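Local coordinates for protein glycinin A3B4 subunit (PDB 2D5F) that probably serves the soybean seed as an 11S globulin storage protein, each subunit carrying two cupin domains and packing into hexamers, at residues 79-84 / 128-133; 122-127 / 329-334. All blocks are in the same frame, centred on the assembly; numbering follows the deposited sequence.

Contact 1 (79-84 / 128-133); sequences GFAFPG and GVPYWT. With CO3 (carbonate ion), chain E.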
ATOM      1  N   GLY B  79      -9.907  27.004  10.871  1.00 22.52           N
ATOM      2  CA  GLY B  79     -10.331  25.908  11.712  1.00 21.72           C
ATOM      3  C   GLY B  79     -11.207  24.964  10.916  1.00 24.37           C
ATOM      4  O   GLY B  79     -12.036  25.407  10.125  1.00 24.04           O
ATOM      5  N   PHE B  80     -11.006  23.663  11.103  1.00 17.79           N
ATOM      6  CA  PHE B  80     -11.809  22.672  10.404  1.00 20.47           C
ATOM      7  C   PHE B  80     -12.688  21.930  11.392  1.00 17.83           C
ATOM      8  O   PHE B  80     -12.453  21.968  12.600  1.00 25.25           O
ATOM      9  CB  PHE B  80     -10.931  21.633   9.707  1.00 19.60           C
ATOM     10  CG  PHE B  80      -9.964  22.204   8.716  1.00 21.36           C
ATOM     11  CD1 PHE B  80      -8.759  22.746   9.140  1.00 20.09           C
ATOM     12  CD2 PHE B  80     -10.236  22.147   7.354  1.00 16.56           C
ATOM     13  CE1 PHE B  80      -7.835  23.215   8.221  1.00 24.23           C
ATOM     14  CE2 PHE B  80      -9.318  22.613   6.427  1.00 15.14           C
ATOM     15  CZ  PHE B  80      -8.114  23.148   6.859  1.00 14.15           C
ATOM     16  N   ALA B  81     -13.701  21.248  10.871  1.00 21.37           N
ATOM     17  CA  ALA B  81     -14.591  20.449  11.700  1.00 22.93           C
ATOM     18  C   ALA B  81     -14.497  18.998  11.210  1.00 20.51           C
ATOM     19  O   ALA B  81     -15.258  18.583  10.345  1.00 19.37           O
ATOM     20  CB  ALA B  81     -16.040  20.954  11.589  1.00 19.79           C
ATOM     21  N   PHE B  82     -13.543  18.245  11.754  1.00 21.46           N
ATOM     22  CA  PHE B  82     -13.377  16.846  11.377  1.00 19.04           C
ATOM     23  C   PHE B  82     -14.441  16.044  12.106  1.00 16.93           C
ATOM     24  O   PHE B  82     -14.542  16.094  13.332  1.00 18.87           O
ATOM     25  CB  PHE B  82     -11.972  16.356  11.734  1.00 22.32           C
ATOM     26  CG  PHE B  82     -10.919  16.800  10.760  1.00 27.82           C
ATOM     27  CD1 PHE B  82     -10.438  18.105  10.775  1.00 37.07           C
ATOM     28  CD2 PHE B  82     -10.440  15.922   9.789  1.00 45.05           C
ATOM     29  CE1 PHE B  82      -9.493  18.533   9.834  1.00 41.86           C
ATOM     30  CE2 PHE B  82      -9.496  16.338   8.844  1.00 46.94           C
ATOM     31  CZ  PHE B  82      -9.022  17.649   8.870  1.00 41.06           C
ATOM     32  N   PRO B  83     -15.243  15.280  11.358  1.00 18.32           N
ATOM     33  CA  PRO B  83     -16.322  14.476  11.942  1.00 18.89           C
ATOM     34  C   PRO B  83     -15.914  13.455  12.994  1.00 22.80           C
ATOM     35  O   PRO B  83     -15.016  12.649  12.774  1.00 19.97           O
ATOM     36  CB  PRO B  83     -16.960  13.823  10.719  1.00 21.12           C
ATOM     37  CG  PRO B  83     -15.760  13.592   9.814  1.00 18.08           C
ATOM     38  CD  PRO B  83     -15.018  14.917   9.942  1.00 20.11           C
ATOM     39  N   GLY B  84     -16.581  13.507  14.143  1.00 24.00           N
ATOM     40  CA  GLY B  84     -16.316  12.558  15.205  1.00 23.67           C
ATOM     41  C   GLY B  84     -15.051  12.741  16.012  1.00 27.32           C
ATOM     42  O   GLY B  84     -14.806  11.990  16.956  1.00 30.71           O
ATOM     43  N   GLY B 128     -15.702  17.806   1.558  1.00 19.99           N
ATOM     44  CA  GLY B 128     -16.751  17.622   2.544  1.00 17.95           C
ATOM     45  C   GLY B 128     -16.471  18.088   3.955  1.00 15.70           C
ATOM     46  O   GLY B 128     -17.366  18.066   4.791  1.00 16.75           O
ATOM     47  N   VAL B 129     -15.240  18.505   4.230  1.00 15.40           N
ATOM     48  CA  VAL B 129     -14.883  18.964   5.568  1.00 20.78           C
ATOM     49  C   VAL B 129     -15.142  20.465   5.728  1.00 21.77           C
ATOM     50  O   VAL B 129     -14.617  21.283   4.961  1.00 19.25           O
ATOM     51  CB  VAL B 129     -13.394  18.685   5.879  1.00 20.37           C
ATOM     52  CG1 VAL B 129     -13.026  19.277   7.230  1.00 20.04           C
ATOM     53  CG2 VAL B 129     -13.128  17.176   5.864  1.00 20.77           C
ATOM     54  N   PRO B 130     -15.958  20.843   6.729  1.00 18.00           N
ATOM     55  CA  PRO B 130     -16.273  22.256   6.977  1.00 19.81           C
ATOM     56  C   PRO B 130     -15.035  23.024   7.434  1.00 20.24           C
ATOM     57  O   PRO B 130     -14.198  22.488   8.160  1.00 19.67           O
ATOM     58  CB  PRO B 130     -17.312  22.199   8.098  1.00 17.71           C
ATOM     59  CG  PRO B 130     -17.869  20.796   8.018  1.00 21.69           C
ATOM     60  CD  PRO B 130     -16.655  19.976   7.693  1.00 17.16           C
ATOM     61  N   TYR B 131     -14.918  24.277   7.011  1.00 14.87           N
ATOM     62  CA  TYR B 131     -13.796  25.101   7.439  1.00 21.38           C
ATOM     63  C   TYR B 131     -14.222  26.562   7.483  1.00 21.55           C
ATOM     64  O   TYR B 131     -15.140  26.972   6.765  1.00 21.37           O
ATOM     65  CB  TYR B 131     -12.599  24.966   6.491  1.00 21.72           C
ATOM     66  CG  TYR B 131     -12.700  25.830   5.254  1.00 27.46           C
ATOM     67  CD1 TYR B 131     -13.533  25.471   4.195  1.00 18.61           C
ATOM     68  CD2 TYR B 131     -11.982  27.027   5.154  1.00 25.33           C
ATOM     69  CE1 TYR B 131     -13.650  26.279   3.066  1.00 26.36           C
ATOM     70  CE2 TYR B 131     -12.097  27.847   4.023  1.00 24.51           C
ATOM     71  CZ  TYR B 131     -12.930  27.464   2.989  1.00 22.48           C
ATOM     72  OH  TYR B 131     -13.036  28.248   1.869  1.00 26.51           O
ATOM     73  N   TRP B 132     -13.549  27.329   8.342  1.00 22.30           N
ATOM     74  CA  TRP B 132     -13.790  28.761   8.494  1.00 23.11           C
ATOM     75  C   TRP B 132     -12.429  29.424   8.679  1.00 22.34           C
ATOM     76  O   TRP B 132     -11.482  28.790   9.148  1.00 22.14           O
ATOM     77  CB  TRP B 132     -14.673  29.055   9.714  1.00 21.16           C
ATOM     78  CG  TRP B 132     -14.134  28.531  11.014  1.00 22.65           C
ATOM     79  CD1 TRP B 132     -14.409  27.320  11.587  1.00 19.06           C
ATOM     80  CD2 TRP B 132     -13.183  29.172  11.870  1.00 26.36           C
ATOM     81  NE1 TRP B 132     -13.682  27.165  12.743  1.00 21.70           N
ATOM     82  CE2 TRP B 132     -12.918  28.284  12.941  1.00 24.46           C
ATOM     83  CE3 TRP B 132     -12.522  30.408  11.838  1.00 25.96           C
ATOM     84  CZ2 TRP B 132     -12.022  28.595  13.975  1.00 26.26           C
ATOM     85  CZ3 TRP B 132     -11.626  30.719  12.870  1.00 26.99           C
ATOM     86  CH2 TRP B 132     -11.385  29.811  13.919  1.00 19.51           C
ATOM     87  N   THR B 133     -12.323  30.689   8.289  1.00 23.10           N
ATOM     88  CA  THR B 133     -11.064  31.418   8.428  1.00 23.77           C
ATOM     89  C   THR B 133     -11.317  32.803   9.011  1.00 26.24           C
ATOM     90  O   THR B 133     -12.403  33.362   8.856  1.00 23.16           O
ATOM     91  CB  THR B 133     -10.349  31.572   7.078  1.00 23.74           C
ATOM     92  OG1 THR B 133     -11.172  32.335   6.192  1.00 23.65           O
ATOM     93  CG2 THR B 133     -10.070  30.198   6.457  1.00 25.66           C
TER
HETATM   94  C   CO3 E 502     -10.677  31.420   2.718  1.00 28.82           C
HETATM   95  O1  CO3 E 502     -11.370  31.814   3.709  1.00 27.71           O
HETATM   96  O2  CO3 E 502     -11.143  30.502   1.957  1.00 45.26           O
HETATM   97  O3  CO3 E 502      -9.521  31.945   2.497  1.00 50.58           O
HETATM   98  O   HOH W   1     -13.149  24.617  14.041  1.00 23.22           O
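Trp132 lays one face of its indole over the backbone of Gly79, where two antiparallel strands of the first cupin domain's beta-barrel pair. Gly79 CA lies 4.0 Å from the centroid of the five-membered ring, 27° off its normal, a CH-pi contact, and a side chain at Gly79 would run into Trp132 CZ2. Trp132 CG takes the crowded position between the backbone N and the carbonyl carbon (chi1 57°), from which the ring can turn back over Gly79. At the rim of the indole, Trp132 NE1 donates to a water at 2.9 Å, which in turn donates to Phe80 O. An alanine in place of Trp132 would probably uncover this face of Gly79 and leave the water without its NE1 donor. Beneath the indole, Gly79 and Trp132 form a hydrogen-bonded pair, with Gly79 N to Trp132 O at 2.9 Å and Trp132 N to Gly79 O at 3.0 Å. Past the regular strands, Ala81 N still reaches Pro130 O (3.0 Å), tilted from the carbonyl plane, and the Ala81 methyl packs on the Pro130 ring. Phe80 and Tyr131, a non-hydrogen-bonded pair, send their side chains to the other face of the sheet. There Phe80 CD2 touches Tyr131 CB at 3.8 Å and Val129 CG1 at 4.0 Å, the Phe80 and Val129 side chains crossing at about a right angle. Val129 CG1 also lies over one face of the Phe82 ring. A second subunit covers the loop, its Trp384 NE1 bonding to Gly128 O. A carbonate ion, probably from the crystallisation liquor, is held by Thr133 OG1, Arg50, His58 and Tyr131, whose OH donates to carbonate O2 at 2.9 Å, near the tyrosine ring plane.

Contact 2 (122-127 / 329-334); sequences VLVIPP and MKLHEN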
ATOM      1  N   VAL B 122       0.485  27.564   2.177  1.00 21.32           N
ATOM      2  CA  VAL B 122      -0.497  26.877   1.359  1.00 19.36           C
ATOM      3  C   VAL B 122      -1.389  26.154   2.352  1.00 23.61           C
ATOM      4  O   VAL B 122      -0.899  25.593   3.337  1.00 25.14           O
ATOM      5  CB  VAL B 122       0.157  25.844   0.426  1.00 24.84           C
ATOM      6  CG1 VAL B 122      -0.912  24.910  -0.158  1.00 25.20           C
ATOM      7  CG2 VAL B 122       0.891  26.557  -0.695  1.00 18.94           C
ATOM      8  N   LEU B 123      -2.693  26.191   2.108  1.00 21.45           N
ATOM      9  CA  LEU B 123      -3.658  25.521   2.972  1.00 25.29           C
ATOM     10  C   LEU B 123      -4.387  24.516   2.092  1.00 23.47           C
ATOM     11  O   LEU B 123      -4.567  24.750   0.895  1.00 25.81           O
ATOM     12  CB  LEU B 123      -4.676  26.525   3.539  1.00 28.63           C
ATOM     13  CG  LEU B 123      -4.179  27.866   4.102  1.00 30.22           C
ATOM     14  CD1 LEU B 123      -5.377  28.725   4.494  1.00 31.14           C
ATOM     15  CD2 LEU B 123      -3.280  27.630   5.301  1.00 30.83           C
ATOM     16  N   VAL B 124      -4.811  23.404   2.677  1.00 20.64           N
ATOM     17  CA  VAL B 124      -5.530  22.386   1.922  1.00 15.49           C
ATOM     18  C   VAL B 124      -6.857  22.095   2.603  1.00 14.04           C
ATOM     19  O   VAL B 124      -6.886  21.814   3.800  1.00 18.28           O
ATOM     20  CB  VAL B 124      -4.712  21.072   1.846  1.00 25.40           C
ATOM     21  CG1 VAL B 124      -5.469  20.030   1.046  1.00 22.46           C
ATOM     22  CG2 VAL B 124      -3.348  21.342   1.226  1.00 25.09           C
ATOM     23  N   ILE B 125      -7.953  22.174   1.853  1.00 14.31           N
ATOM     24  CA  ILE B 125      -9.277  21.887   2.408  1.00 15.11           C
ATOM     25  C   ILE B 125      -9.748  20.520   1.904  1.00 16.50           C
ATOM     26  O   ILE B 125      -9.897  20.323   0.701  1.00 18.90           O
ATOM     27  CB  ILE B 125     -10.339  22.909   1.960  1.00 14.28           C
ATOM     28  CG1 ILE B 125      -9.829  24.348   2.135  1.00 22.54           C
ATOM     29  CG2 ILE B 125     -11.623  22.683   2.755  1.00 15.72           C
ATOM     30  CD1 ILE B 125      -9.435  24.706   3.550  1.00 17.56           C
ATOM     31  N   PRO B 126      -9.981  19.558   2.814  1.00 20.01           N
ATOM     32  CA  PRO B 126     -10.439  18.227   2.391  1.00 15.76           C
ATOM     33  C   PRO B 126     -11.882  18.267   1.883  1.00 22.39           C
ATOM     34  O   PRO B 126     -12.678  19.106   2.311  1.00 19.66           O
ATOM     35  CB  PRO B 126     -10.331  17.392   3.666  1.00 14.42           C
ATOM     36  CG  PRO B 126      -9.279  18.096   4.473  1.00 18.98           C
ATOM     37  CD  PRO B 126      -9.617  19.554   4.242  1.00 18.73           C
ATOM     38  N   PRO B 127     -12.236  17.356   0.965  1.00 19.43           N
ATOM     39  CA  PRO B 127     -13.604  17.331   0.438  1.00 19.96           C
ATOM     40  C   PRO B 127     -14.600  17.061   1.566  1.00 16.80           C
ATOM     41  O   PRO B 127     -14.359  16.213   2.432  1.00 14.88           O
ATOM     42  CB  PRO B 127     -13.572  16.184  -0.573  1.00 15.08           C
ATOM     43  CG  PRO B 127     -12.125  16.117  -0.989  1.00 21.26           C
ATOM     44  CD  PRO B 127     -11.396  16.337   0.305  1.00 19.13           C
ATOM     45  N   MET B 329      -4.714  15.844  11.023  1.00 52.62           N
ATOM     46  CA  MET B 329      -4.190  15.826   9.650  1.00 39.93           C
ATOM     47  C   MET B 329      -3.529  17.184   9.362  1.00 44.67           C
ATOM     48  O   MET B 329      -4.186  18.224   9.455  1.00 34.32           O
ATOM     49  CB  MET B 329      -5.376  15.582   8.685  1.00 42.46           C
ATOM     50  CG  MET B 329      -5.069  15.449   7.188  1.00 34.34           C
ATOM     51  SD  MET B 329      -6.588  15.282   6.126  1.00 47.10           S
ATOM     52  CE  MET B 329      -6.614  13.515   5.800  1.00 47.39           C
ATOM     53  N   LYS B 330      -2.232  17.180   9.044  1.00 42.97           N
ATOM     54  CA  LYS B 330      -1.515  18.424   8.748  1.00 32.31           C
ATOM     55  C   LYS B 330      -2.087  18.972   7.456  1.00 27.59           C
ATOM     56  O   LYS B 330      -2.049  18.302   6.425  1.00 31.72           O
ATOM     57  CB  LYS B 330      -0.022  18.161   8.567  1.00 33.23           C
ATOM     58  CG  LYS B 330       0.826  19.424   8.439  1.00 31.91           C
ATOM     59  CD  LYS B 330       2.259  19.067   8.074  1.00 39.53           C
ATOM     60  CE  LYS B 330       3.273  20.062   8.634  1.00 37.97           C
ATOM     61  NZ  LYS B 330       3.162  21.421   8.055  1.00 46.86           N
ATOM     62  N   LEU B 331      -2.602  20.198   7.497  1.00 18.33           N
ATOM     63  CA  LEU B 331      -3.220  20.767   6.314  1.00 16.79           C
ATOM     64  C   LEU B 331      -2.713  22.129   5.879  1.00 23.33           C
ATOM     65  O   LEU B 331      -3.433  22.898   5.230  1.00 25.82           O
ATOM     66  CB  LEU B 331      -4.736  20.815   6.508  1.00 20.22           C
ATOM     67  CG  LEU B 331      -5.420  19.445   6.497  1.00 23.45           C
ATOM     68  CD1 LEU B 331      -6.886  19.594   6.868  1.00 23.10           C
ATOM     69  CD2 LEU B 331      -5.279  18.825   5.118  1.00 22.69           C
ATOM     70  N   HIS B 332      -1.469  22.430   6.224  1.00 25.07           N
ATOM     71  CA  HIS B 332      -0.885  23.696   5.825  1.00 27.52           C
ATOM     72  C   HIS B 332       0.631  23.598   5.871  1.00 31.29           C
ATOM     73  O   HIS B 332       1.202  22.888   6.703  1.00 28.72           O
ATOM     74  CB  HIS B 332      -1.421  24.827   6.716  1.00 42.02           C
ATOM     75  CG  HIS B 332      -0.414  25.391   7.667  1.00 39.99           C
ATOM     76  ND1 HIS B 332       0.032  26.691   7.583  1.00 42.61           N
ATOM     77  CD2 HIS B 332       0.238  24.832   8.712  1.00 46.13           C
ATOM     78  CE1 HIS B 332       0.920  26.909   8.535  1.00 44.76           C
ATOM     79  NE2 HIS B 332       1.065  25.798   9.234  1.00 49.95           N
ATOM     80  N   GLU B 333       1.277  24.302   4.950  1.00 29.08           N
ATOM     81  CA  GLU B 333       2.724  24.288   4.842  1.00 27.20           C
ATOM     82  C   GLU B 333       3.177  25.567   4.147  1.00 27.42           C
ATOM     83  O   GLU B 333       2.512  26.039   3.223  1.00 24.83           O
ATOM     84  CB  GLU B 333       3.153  23.085   3.994  1.00 23.29           C
ATOM     85  CG  GLU B 333       4.631  22.749   4.057  1.00 32.57           C
ATOM     86  CD  GLU B 333       5.016  22.138   5.391  1.00 42.28           C
ATOM     87  OE1 GLU B 333       4.312  21.205   5.831  1.00 51.42           O
ATOM     88  OE2 GLU B 333       6.013  22.583   5.997  1.00 53.27           O
ATOM     89  N   ASN B 334       4.297  26.134   4.581  1.00 21.70           N
ATOM     90  CA  ASN B 334       4.794  27.322   3.911  1.00 23.44           C
ATOM     91  C   ASN B 334       5.412  26.841   2.608  1.00 20.71           C
ATOM     92  O   ASN B 334       6.053  25.793   2.580  1.00 22.71           O
ATOM     93  CB  ASN B 334       5.881  28.027   4.714  1.00 23.08           C
ATOM     94  CG  ASN B 334       6.439  29.230   3.976  1.00 26.27           C
ATOM     95  OD1 ASN B 334       5.847  30.315   3.996  1.00 31.18           O
ATOM     96  ND2 ASN B 334       7.563  29.037   3.288  1.00 19.91           N
TER
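Backbone hydrogen bonds join Val122 and Glu333 into an antiparallel pair that adds strand 332-334 to the edge of a sheet of the first cupin barrel. Val122 N gives to Glu333 O at 2.7 Å, Glu333 N returns to Val122 O at 3.0 Å, and Val124 N reaches Leu331 O at 2.9 Å. Val122 O also receives a CA-H...O contact from His332. Val124 O, by contrast, is buried with no hydrogen-bonding partner, and Leu331 CB and CD2 lie against it, each at 3.6 Å.

Apolar contacts fall into two groups. In the non-hydrogen-bonded pair, Leu123 CD2 meets His332 CB at 3.6 Å and lies at the edge of the imidazole, near its plane. Farther on, Leu331 and Pro126 reach toward each other tip to tip, CD1 to CG at 3.7 Å, while CD2 of the same leucine packs against Val124 CB. Met329 SD approaches Pro126 CG more loosely, at 4.2 Å.

Charged contacts centre on Lys330 and Glu333: Lys330 NZ donates to His332 O at 2.8 Å and forms a salt bridge with Glu333 OE1, which it meets from above the carboxylate plane. Glu333 OE2 forms a salt bridge with Arg340, and Lys330 and Glu333 of a fourth subunit make long, weak ion pairs with Glu333 and Lys330 here.

Strand 332-334 is the outermost of its sheet within the chain, beside 121-125 and then 67-73; helix 362-365 packs on Val124 and Pro126, while Phe80 of strand 75-80 touches Leu331.

In the fold
From the N terminus, 79-84 ends one strand of the first cupin domain and, after 43 intervening residues, contact 1 closes the loop onto 128-133. Segment 122-127 lies inside that loop and runs directly into 128-133; its own partner, 329-334, comes only after 201 more residues, so the two contacts cross along the chain. Contact 1 joins strands of the curled sheet, whereas contact 2 extends the opposing sheet with strand 332-334, from much later in the chain. The contacts meet through Phe82 CZ and Leu331 CD1, 3.5 Å apart, and through Tyr131 packed on Ile125. The disulfide Cys85-Cys327 joins the residue just after 79-84 to one just before 329-334.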